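Long-range contacts in (S)-ureidoglycine--glyoxylate transaminase (Bacillus subtilis, PDB 3ISL), which catalyses the pyridoxal-phosphate-dependent transfer of the amino group of (S)-ureidoglycine to glyoxylate, giving oxalurate and glycine in purine catabolism: residues Asp87-Gly98 with Lys138-Thr149; Ile333-Met341 with Ala351-Trp362. One frame throughout, in Å; residues are numbered along the deposited sequence.

Contact 1. Residues Asp87-Gly98 with Lys138-Thr149. With PLP (pyridoxal-5'-phosphate), chain C.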
loop_
_atom_site.group_PDB
_atom_site.type_symbol
_atom_site.label_atom_id
_atom_site.label_comp_id
_atom_site.label_asym_id
_atom_site.label_seq_id
_atom_site.Cartn_x
_atom_site.Cartn_y
_atom_site.Cartn_z
ATOM N N ASP A 87 -3.757 13.434 -24.714
ATOM C CA ASP A 87 -4.596 14.381 -23.946
ATOM C C ASP A 87 -3.786 15.603 -23.450
ATOM O O ASP A 87 -2.650 15.488 -22.989
ATOM C CB ASP A 87 -5.299 13.710 -22.759
ATOM C CG ASP A 87 -6.322 12.671 -23.200
ATOM O OD1 ASP A 87 -6.823 12.749 -24.357
ATOM O OD2 ASP A 87 -6.623 11.777 -22.380
ATOM N N ASP A 88 -4.378 16.780 -23.567
ATOM C CA ASP A 88 -3.780 17.993 -23.016
ATOM C C ASP A 88 -4.071 18.083 -21.507
ATOM O O ASP A 88 -5.209 17.889 -21.090
ATOM C CB ASP A 88 -4.378 19.191 -23.710
ATOM C CG ASP A 88 -3.883 19.357 -25.144
ATOM O OD1 ASP A 88 -2.666 19.290 -25.378
ATOM O OD2 ASP A 88 -4.725 19.632 -26.018
ATOM N N VAL A 89 -3.040 18.384 -20.715
ATOM C CA VAL A 89 -3.144 18.454 -19.270
ATOM C C VAL A 89 -2.415 19.711 -18.804
ATOM O O VAL A 89 -1.215 19.870 -19.019
ATOM C CB VAL A 89 -2.525 17.176 -18.593
ATOM C CG1 VAL A 89 -2.543 17.294 -17.035
ATOM C CG2 VAL A 89 -3.216 15.829 -19.086
ATOM N N LEU A 90 -3.163 20.594 -18.151
ATOM C CA LEU A 90 -2.639 21.857 -17.660
ATOM C C LEU A 90 -2.267 21.654 -16.177
ATOM O O LEU A 90 -3.102 21.283 -15.383
ATOM C CB LEU A 90 -3.726 22.924 -17.686
ATOM C CG LEU A 90 -3.377 24.410 -17.877
ATOM C CD1 LEU A 90 -4.309 25.336 -17.091
ATOM C CD2 LEU A 90 -1.906 24.887 -17.869
ATOM N N ILE A 91 -1.047 21.977 -15.814
ATOM C CA ILE A 91 -0.632 21.801 -14.436
ATOM C C ILE A 91 0.014 23.101 -13.971
ATOM O O ILE A 91 1.136 23.402 -14.353
ATOM C CB ILE A 91 0.354 20.636 -14.300
ATOM C CG1 ILE A 91 -0.200 19.401 -15.041
ATOM C CG2 ILE A 91 0.621 20.322 -12.788
ATOM C CD1 ILE A 91 0.708 18.146 -15.037
ATOM N N PRO A 92 -0.686 23.859 -13.139
ATOM C CA PRO A 92 -0.026 25.038 -12.592
ATOM C C PRO A 92 0.782 24.589 -11.382
ATOM O O PRO A 92 0.219 24.078 -10.443
ATOM C CB PRO A 92 -1.198 25.972 -12.166
ATOM C CG PRO A 92 -2.467 25.321 -12.634
ATOM C CD PRO A 92 -2.105 23.792 -12.762
ATOM N N ILE A 93 2.083 24.854 -11.407
ATOM C CA ILE A 93 3.046 24.374 -10.438
ATOM C C ILE A 93 3.620 25.491 -9.576
ATOM O O ILE A 93 4.182 26.460 -10.086
ATOM C CB ILE A 93 4.172 23.709 -11.192
ATOM C CG1 ILE A 93 3.648 22.427 -11.882
ATOM C CG2 ILE A 93 5.368 23.345 -10.242
ATOM C CD1 ILE A 93 4.584 22.052 -13.073
ATOM N N TYR A 94 3.447 25.387 -8.259
ATOM C CA TYR A 94 4.019 26.430 -7.377
ATOM C C TYR A 94 4.886 25.797 -6.265
ATOM O O TYR A 94 5.342 26.469 -5.321
ATOM C CB TYR A 94 2.916 27.342 -6.824
ATOM C CG TYR A 94 1.838 26.620 -6.047
ATOM C CD1 TYR A 94 0.793 25.934 -6.702
ATOM C CD2 TYR A 94 1.893 26.567 -4.655
ATOM C CE1 TYR A 94 -0.152 25.278 -5.971
ATOM C CE2 TYR A 94 0.957 25.919 -3.921
ATOM C CZ TYR A 94 -0.064 25.291 -4.557
ATOM O OH TYR A 94 -0.942 24.620 -3.762
ATOM N N GLY A 95 5.127 24.494 -6.397
ATOM C CA GLY A 95 6.064 23.828 -5.501
ATOM C C GLY A 95 6.410 22.434 -5.955
ATOM O O GLY A 95 6.105 22.060 -7.078
ATOM N N ARG A 96 7.063 21.671 -5.077
ATOM C CA ARG A 96 7.638 20.395 -5.471
ATOM C C ARG A 96 6.610 19.388 -5.941
ATOM O O ARG A 96 6.870 18.641 -6.861
ATOM C CB ARG A 96 8.498 19.782 -4.342
ATOM C CG ARG A 96 8.643 18.228 -4.444
ATOM C CD ARG A 96 8.772 17.554 -3.027
ATOM N NE ARG A 96 9.733 18.269 -2.114
ATOM C CZ ARG A 96 9.569 18.508 -0.793
ATOM N NH1 ARG A 96 8.480 18.106 -0.117
ATOM N NH2 ARG A 96 10.505 19.188 -0.142
ATOM N N PHE A 97 5.450 19.335 -5.306
ATOM C CA PHE A 97 4.467 18.303 -5.674
ATOM C C PHE A 97 3.762 18.591 -7.027
ATOM O O PHE A 97 3.287 17.666 -7.688
ATOM C CB PHE A 97 3.546 17.965 -4.456
ATOM C CG PHE A 97 4.337 17.448 -3.248
ATOM C CD1 PHE A 97 4.680 16.088 -3.151
ATOM C CD2 PHE A 97 4.837 18.338 -2.263
ATOM C CE1 PHE A 97 5.463 15.593 -2.095
ATOM C CE2 PHE A 97 5.624 17.850 -1.181
ATOM C CZ PHE A 97 5.934 16.466 -1.113
ATOM N N GLY A 98 3.730 19.849 -7.466
ATOM C CA GLY A 98 3.342 20.165 -8.869
ATOM C C GLY A 98 4.159 19.383 -9.921
ATOM O O GLY A 98 3.615 18.913 -10.906
ATOM N N LYS A 138 -8.150 18.661 -21.546
ATOM C CA LYS A 138 -9.073 17.656 -20.992
ATOM C C LYS A 138 -9.011 17.724 -19.433
ATOM O O LYS A 138 -10.022 17.554 -18.717
ATOM C CB LYS A 138 -8.720 16.236 -21.532
ATOM C CG LYS A 138 -9.511 15.109 -20.912
ATOM C CD LYS A 138 -9.124 13.721 -21.514
ATOM C CE LYS A 138 -10.011 12.616 -21.024
ATOM N NZ LYS A 138 -9.540 11.295 -21.547
ATOM N N ILE A 139 -7.827 18.005 -18.918
ATOM C CA ILE A 139 -7.588 17.876 -17.483
ATOM C C ILE A 139 -6.774 19.054 -16.948
ATOM O O ILE A 139 -5.760 19.475 -17.573
ATOM C CB ILE A 139 -6.752 16.613 -17.155
ATOM C CG1 ILE A 139 -7.516 15.370 -17.613
ATOM C CG2 ILE A 139 -6.359 16.569 -15.598
ATOM C CD1 ILE A 139 -6.667 14.265 -17.890
ATOM N N VAL A 140 -7.212 19.567 -15.797
ATOM C CA VAL A 140 -6.324 20.402 -15.022
ATOM C C VAL A 140 -6.033 19.780 -13.683
ATOM O O VAL A 140 -6.938 19.396 -12.944
ATOM C CB VAL A 140 -6.689 21.929 -15.039
ATOM C CG1 VAL A 140 -7.895 22.319 -15.926
ATOM C CG2 VAL A 140 -6.437 22.704 -13.743
ATOM N N ALA A 141 -4.726 19.616 -13.432
ATOM C CA ALA A 141 -4.238 18.888 -12.271
ATOM C C ALA A 141 -3.504 19.871 -11.415
ATOM O O ALA A 141 -2.610 20.569 -11.902
ATOM C CB ALA A 141 -3.285 17.718 -12.687
ATOM N N MET A 142 -3.809 19.881 -10.128
ATOM C CA MET A 142 -3.184 20.855 -9.258
ATOM C C MET A 142 -3.054 20.420 -7.782
ATOM O O MET A 142 -3.889 19.683 -7.287
ATOM C CB MET A 142 -4.043 22.112 -9.303
ATOM C CG MET A 142 -3.275 23.375 -9.115
ATOM S SD MET A 142 -4.486 24.727 -9.170
ATOM C CE MET A 142 -3.459 25.952 -8.375
ATOM N N VAL A 143 -2.018 20.916 -7.094
ATOM C CA VAL A 143 -1.806 20.643 -5.666
ATOM C C VAL A 143 -2.620 21.711 -4.867
ATOM O O VAL A 143 -2.547 22.898 -5.161
ATOM C CB VAL A 143 -0.320 20.717 -5.269
ATOM C CG1 VAL A 143 -0.143 20.384 -3.720
ATOM C CG2 VAL A 143 0.541 19.793 -6.116
ATOM N N HIS A 144 -3.427 21.276 -3.904
ATOM C CA HIS A 144 -4.116 22.233 -2.978
ATOM C C HIS A 144 -3.146 22.959 -2.062
ATOM O O HIS A 144 -3.131 24.230 -1.997
ATOM C CB HIS A 144 -5.212 21.487 -2.131
ATOM C CG HIS A 144 -6.130 22.403 -1.357
ATOM N ND1 HIS A 144 -6.870 21.957 -0.282
ATOM C CD2 HIS A 144 -6.366 23.746 -1.455
ATOM C CE1 HIS A 144 -7.555 22.973 0.232
ATOM N NE2 HIS A 144 -7.310 24.062 -0.491
ATOM N N GLY A 145 -2.362 22.184 -1.322
ATOM C CA GLY A 145 -1.400 22.757 -0.366
ATOM C C GLY A 145 -0.012 22.146 -0.653
ATOM O O GLY A 145 0.150 20.909 -0.612
ATOM N N GLU A 146 0.983 22.986 -0.964
ATOM C CA GLU A 146 2.380 22.482 -1.184
ATOM C C GLU A 146 3.120 22.590 0.109
ATOM O O GLU A 146 3.405 23.741 0.545
ATOM C CB GLU A 146 3.194 23.422 -2.116
ATOM C CG GLU A 146 3.031 23.223 -3.583
ATOM C CD GLU A 146 3.711 21.976 -4.083
ATOM O OE1 GLU A 146 4.567 21.417 -3.377
ATOM O OE2 GLU A 146 3.418 21.568 -5.212
ATOM N N THR A 147 3.486 21.444 0.705
ATOM C CA THR A 147 4.199 21.452 1.933
ATOM C C THR A 147 5.605 21.870 1.662
ATOM O O THR A 147 6.256 22.354 2.582
ATOM C CB THR A 147 4.255 20.068 2.653
ATOM O OG1 THR A 147 4.733 19.087 1.732
ATOM C CG2 THR A 147 2.889 19.664 3.115
ATOM N N SER A 148 6.079 21.670 0.430
ATOM C CA SER A 148 7.446 22.013 0.077
ATOM C C SER A 148 7.672 23.519 0.244
ATOM O O SER A 148 8.745 23.953 0.564
ATOM C CB SER A 148 7.771 21.566 -1.381
ATOM O OG SER A 148 6.929 22.259 -2.328
ATOM N N THR A 149 6.652 24.313 -0.007
ATOM C CA THR A 149 6.778 25.773 0.041
ATOM C C THR A 149 5.924 26.393 1.159
ATOM O O THR A 149 6.104 27.526 1.514
ATOM C CB THR A 149 6.484 26.445 -1.316
ATOM O OG1 THR A 149 5.086 26.429 -1.623
ATOM C CG2 THR A 149 7.320 25.801 -2.489
HETATM N N1 PLP C . 1.378 15.238 -2.360
HETATM C C2 PLP C . 1.581 16.297 -1.357
HETATM C C2A PLP C . 1.066 17.605 -1.447
HETATM C C3 PLP C . 2.340 16.080 -0.200
HETATM O O3 PLP C . 2.523 17.064 0.739
HETATM C C4 PLP C . 2.920 14.863 0.082
HETATM C C4A PLP C . 3.743 14.682 1.415
HETATM C C5 PLP C . 2.744 13.830 -0.831
HETATM C C6 PLP C . 2.005 13.984 -2.047
HETATM C C5A PLP C . 3.437 12.548 -0.511
HETATM O O4P PLP C . 2.561 11.521 -0.524
HETATM P P PLP C . 3.249 10.159 -0.109
HETATM O O1P PLP C . 4.662 10.362 0.426
HETATM O O2P PLP C . 3.083 9.305 -1.525
HETATM O O3P PLP C . 2.265 9.381 1.009
HETATM O O HOH W 1 4.833 28.280 -3.496
HETATM O O HOH W 2 2.346 23.097 -6.960
#
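Glu146 sends its carboxylate under the start of helix 96-107, where the N-H groups of the first turn point at it and would be expected to favour an anion. Its OE1 takes Phe97 N on the syn lone pair at 3.0 Å (169° at the hydrogen), while OE2 receives Gly98 N at 2.9 Å, nearly along the C-O bond. Ser148 OG adds a bond to OE1 from above the carboxylate plane, and a water joins OE2 to Tyr94 N, so this buried acid is held at both oxygens. With CG anti to the carbonyl carbon (chi1 -84°), Glu146 lays that CG over one face of the Tyr94 ring, 3.9 Å from its centroid, and the bend at chi2 (-73°) turns the carboxylate to the helix start, its plane nearly perpendicular to the ring. Tyr94 in turn directs its hydroxyl to Val143 O (2.7 Å), which lies at the ring edge although the donor stands above the carbonyl plane. Gly95 suits its place because a CB there would run into Glu146 and Ser148. Phe97 is sandwiched: Arg96 CD rests over one face and the pyridine ring of PLP over the other, with C3 centred 3.5 Å above the plane. Beside it, Thr147 OG1 bonds PLP O3. Further back, strands 88-93 and 139-143 run parallel, joined by Leu90 N to Ile139 O and Ala141 N to Leu90 O. At the far end, Asp87 OD2, which also accepts from Glu84 N, meets Lys138 NZ in a salt bridge. Cofactor-binding loops at the C-terminal ends of parallel strands, with an aromatic ring stacked on PLP, are characteristic of the large domain of fold-type I aminotransferases.

Contact 2. Residues Ile333-Met341 with Ala351-Trp362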
loop_
_atom_site.group_PDB
_atom_site.type_symbol
_atom_site.label_atom_id
_atom_site.label_comp_id
_atom_site.label_asym_id
_atom_site.label_seq_id
_atom_site.Cartn_x
_atom_site.Cartn_y
_atom_site.Cartn_z
ATOM N N ILE A 333 24.080 29.581 10.660
ATOM C CA ILE A 333 23.611 28.446 11.451
ATOM C C ILE A 333 23.365 27.280 10.509
ATOM O O ILE A 333 22.669 27.423 9.510
ATOM C CB ILE A 333 22.350 28.784 12.271
ATOM C CG1 ILE A 333 22.737 29.580 13.520
ATOM C CG2 ILE A 333 21.636 27.510 12.708
ATOM C CD1 ILE A 333 21.622 30.444 14.078
ATOM N N ASP A 334 23.963 26.134 10.824
ATOM C CA ASP A 334 23.841 24.955 10.000
ATOM C C ASP A 334 22.468 24.329 10.342
ATOM O O ASP A 334 22.254 23.836 11.435
ATOM C CB ASP A 334 25.021 24.006 10.280
ATOM C CG ASP A 334 24.864 22.637 9.608
ATOM O OD1 ASP A 334 23.781 22.343 9.043
ATOM O OD2 ASP A 334 25.838 21.852 9.658
ATOM N N GLY A 335 21.541 24.428 9.409
ATOM C CA GLY A 335 20.167 24.006 9.627
ATOM C C GLY A 335 20.057 22.497 9.805
ATOM O O GLY A 335 19.143 21.996 10.512
ATOM N N GLU A 336 20.962 21.764 9.166
ATOM C CA GLU A 336 20.956 20.322 9.317
ATOM C C GLU A 336 21.436 19.939 10.730
ATOM O O GLU A 336 20.959 18.962 11.295
ATOM C CB GLU A 336 21.818 19.669 8.223
ATOM C CG GLU A 336 21.326 18.268 7.751
ATOM C CD GLU A 336 19.812 18.235 7.348
ATOM O OE1 GLU A 336 19.286 19.271 6.873
ATOM O OE2 GLU A 336 19.158 17.164 7.515
ATOM N N SER A 337 22.391 20.714 11.269
ATOM C CA SER A 337 22.993 20.400 12.568
ATOM C C SER A 337 21.907 20.613 13.592
ATOM O O SER A 337 21.778 19.792 14.517
ATOM C CB SER A 337 24.189 21.305 12.871
ATOM O OG SER A 337 24.590 21.236 14.232
ATOM N N VAL A 338 21.134 21.701 13.416
ATOM C CA VAL A 338 19.996 22.005 14.301
ATOM C C VAL A 338 18.945 20.926 14.293
ATOM O O VAL A 338 18.478 20.537 15.345
ATOM C CB VAL A 338 19.355 23.361 14.026
ATOM C CG1 VAL A 338 17.990 23.412 14.731
ATOM C CG2 VAL A 338 20.340 24.536 14.508
ATOM N N ARG A 339 18.620 20.410 13.113
ATOM C CA ARG A 339 17.602 19.372 12.969
ATOM C C ARG A 339 18.044 18.037 13.601
ATOM O O ARG A 339 17.240 17.350 14.303
ATOM C CB ARG A 339 17.175 19.225 11.504
ATOM C CG ARG A 339 16.362 17.966 11.224
ATOM C CD ARG A 339 15.946 17.869 9.741
ATOM N NE ARG A 339 16.945 17.060 9.053
ATOM C CZ ARG A 339 16.949 15.729 9.072
ATOM N NH1 ARG A 339 15.962 15.073 9.699
ATOM N NH2 ARG A 339 17.935 15.062 8.458
ATOM N N ASP A 340 19.288 17.655 13.322
ATOM C CA ASP A 340 19.876 16.435 13.880
ATOM C C ASP A 340 19.906 16.482 15.425
ATOM O O ASP A 340 19.600 15.482 16.067
ATOM C CB ASP A 340 21.333 16.207 13.332
ATOM C CG ASP A 340 21.353 15.867 11.817
ATOM O OD1 ASP A 340 22.463 15.892 11.217
ATOM O OD2 ASP A 340 20.258 15.561 11.237
ATOM N N MET A 341 20.286 17.622 16.004
ATOM C CA MET A 341 20.375 17.756 17.472
ATOM C C MET A 341 19.001 17.716 18.172
ATOM O O MET A 341 18.843 17.126 19.261
ATOM C CB MET A 341 21.175 19.015 17.897
ATOM C CG MET A 341 21.428 19.064 19.416
ATOM S SD MET A 341 22.230 20.617 19.949
ATOM C CE MET A 341 23.904 20.291 19.350
ATOM N N ALA A 351 11.330 19.178 9.796
ATOM C CA ALA A 351 11.765 18.874 8.430
ATOM C C ALA A 351 12.776 19.896 7.927
ATOM O O ALA A 351 12.654 21.084 8.214
ATOM C CB ALA A 351 10.542 18.803 7.532
ATOM N N SER A 352 13.771 19.440 7.173
ATOM C CA SER A 352 14.601 20.355 6.394
ATOM C C SER A 352 13.928 20.528 5.038
ATOM O O SER A 352 12.845 20.002 4.802
ATOM C CB SER A 352 16.018 19.797 6.189
ATOM O OG SER A 352 16.889 20.170 7.257
ATOM N N SER A 353 14.571 21.277 4.150
ATOM C CA SER A 353 14.178 21.334 2.755
ATOM C C SER A 353 15.285 20.758 1.887
ATOM O O SER A 353 16.486 20.911 2.192
ATOM C CB SER A 353 13.944 22.770 2.351
ATOM O OG SER A 353 12.767 23.254 2.945
ATOM N N PHE A 354 14.891 20.088 0.812
ATOM C CA PHE A 354 15.863 19.638 -0.190
ATOM C C PHE A 354 15.489 20.259 -1.546
ATOM O O PHE A 354 14.313 20.580 -1.781
ATOM C CB PHE A 354 16.016 18.098 -0.156
ATOM C CG PHE A 354 16.635 17.592 1.144
ATOM C CD1 PHE A 354 18.022 17.760 1.395
ATOM C CD2 PHE A 354 15.834 17.000 2.147
ATOM C CE1 PHE A 354 18.611 17.313 2.626
ATOM C CE2 PHE A 354 16.404 16.551 3.389
ATOM C CZ PHE A 354 17.793 16.716 3.627
ATOM N N GLY A 355 16.463 20.523 -2.411
ATOM C CA GLY A 355 16.119 21.288 -3.635
ATOM C C GLY A 355 16.270 22.777 -3.362
ATOM O O GLY A 355 17.028 23.152 -2.481
ATOM N N PRO A 356 15.514 23.628 -4.077
ATOM C CA PRO A 356 15.720 25.092 -4.092
ATOM C C PRO A 356 15.695 25.794 -2.715
ATOM O O PRO A 356 16.404 26.806 -2.513
ATOM C CB PRO A 356 14.585 25.618 -4.995
ATOM C CG PRO A 356 14.072 24.427 -5.741
ATOM C CD PRO A 356 14.364 23.215 -4.894
ATOM N N LEU A 357 14.891 25.272 -1.794
ATOM C CA LEU A 357 14.813 25.822 -0.444
ATOM C C LEU A 357 15.806 25.152 0.527
ATOM O O LEU A 357 15.829 25.477 1.724
ATOM C CB LEU A 357 13.348 25.787 0.072
ATOM C CG LEU A 357 12.361 26.510 -0.874
ATOM C CD1 LEU A 357 10.992 26.639 -0.261
ATOM C CD2 LEU A 357 12.884 27.899 -1.264
ATOM N N ALA A 358 16.654 24.256 -0.003
ATOM C CA ALA A 358 17.638 23.555 0.829
ATOM C C ALA A 358 18.490 24.604 1.533
ATOM O O ALA A 358 18.979 25.541 0.892
ATOM C CB ALA A 358 18.523 22.609 -0.024
ATOM N N GLY A 359 18.574 24.475 2.851
ATOM C CA GLY A 359 19.367 25.362 3.696
ATOM C C GLY A 359 18.716 26.701 4.008
ATOM O O GLY A 359 19.296 27.521 4.723
ATOM N N LYS A 360 17.538 26.970 3.463
ATOM C CA LYS A 360 16.881 28.264 3.725
ATOM C C LYS A 360 15.876 28.180 4.853
ATOM O O LYS A 360 15.664 29.148 5.552
ATOM C CB LYS A 360 16.171 28.795 2.466
ATOM C CG LYS A 360 17.149 29.283 1.374
ATOM C CD LYS A 360 16.483 29.310 -0.003
ATOM C CE LYS A 360 15.276 30.289 -0.031
ATOM N NZ LYS A 360 15.545 31.635 -0.643
ATOM N N ILE A 361 15.210 27.031 4.985
ATOM C CA ILE A 361 14.067 26.945 5.887
ATOM C C ILE A 361 14.010 25.638 6.619
ATOM O O ILE A 361 14.428 24.596 6.097
ATOM C CB ILE A 361 12.663 27.133 5.161
ATOM C CG1 ILE A 361 12.515 26.250 3.910
ATOM C CG2 ILE A 361 12.363 28.579 4.881
ATOM C CD1 ILE A 361 11.013 26.046 3.430
ATOM N N TRP A 362 13.477 25.682 7.827
ATOM C CA TRP A 362 12.925 24.437 8.417
ATOM C C TRP A 362 11.460 24.503 8.213
ATOM O O TRP A 362 10.933 25.591 8.153
ATOM C CB TRP A 362 13.162 24.309 9.914
ATOM C CG TRP A 362 14.594 24.338 10.351
ATOM C CD1 TRP A 362 15.539 23.314 10.267
ATOM C CD2 TRP A 362 15.236 25.429 11.031
ATOM N NE1 TRP A 362 16.749 23.742 10.854
ATOM C CE2 TRP A 362 16.583 25.027 11.322
ATOM C CE3 TRP A 362 14.814 26.718 11.400
ATOM C CZ2 TRP A 362 17.520 25.899 11.970
ATOM C CZ3 TRP A 362 15.734 27.585 12.048
ATOM C CH2 TRP A 362 17.085 27.171 12.303
#
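The indole of Trp362 meets helix 335-346 with its edge: Gly335 O lies in the ring plane beside NE1, and Ile333 CG2 also sits near that plane, by CZ2. Val338 CG1 approaches CZ2 obliquely at 3.7 Å. The Arg339 guanidinium has Asp340 OD2 over one face and the Glu336 carboxylate at its edge. This is a helix packed against a strand of a two-stranded antiparallel sheet, 324-328 with 361-365, and Asp334 is the helix N-cap. Glu336 divides its oxygens: OE2 takes both NE and NH2 of Arg339 side-on, whereas OE1 accepts from Ser352 OG at 2.6 Å on its syn side. A bend at chi2 (51°) turns the carboxylate back toward Ser352, and serine fits here as a short donor. An alanine in place of Glu336 is likely to leave the Ser352 hydroxyl without its acceptor and the Arg339 guanidinium freer to swing. Arg339 CD also packs against Ser352 OG at 3.5 Å. Tryptophan suits its place by joining an apolar ring to one donor: Trp362 NE1 reaches Gly335 O at 3.0 Å (164° at the hydrogen), from the opposite face of the carbonyl plane to Arg339 N.

How the contacts relate
Along the chain the two contacts come in series, contact 1 closing before contact 2 begins, and their centres lie about 25 Å apart. Contact 1 belongs to the seven-stranded mixed sheet and the cofactor pocket; contact 2 joins helix 335-346 to the separate antiparallel pair 324-328 and 361-365, farther from the centre of the chain. They nevertheless touch, Ser148 O packing against Leu357 CD1 at 3.6 Å. Arg363, the residue after Trp362 in strand 361-365, bridges the two, bonding Thr147 O in contact 1 through NH1 and Ser352 O in contact 2 through NH2. The later part of the chain is thereby tied directly to the loop that contributes Thr147 to the PLP pocket.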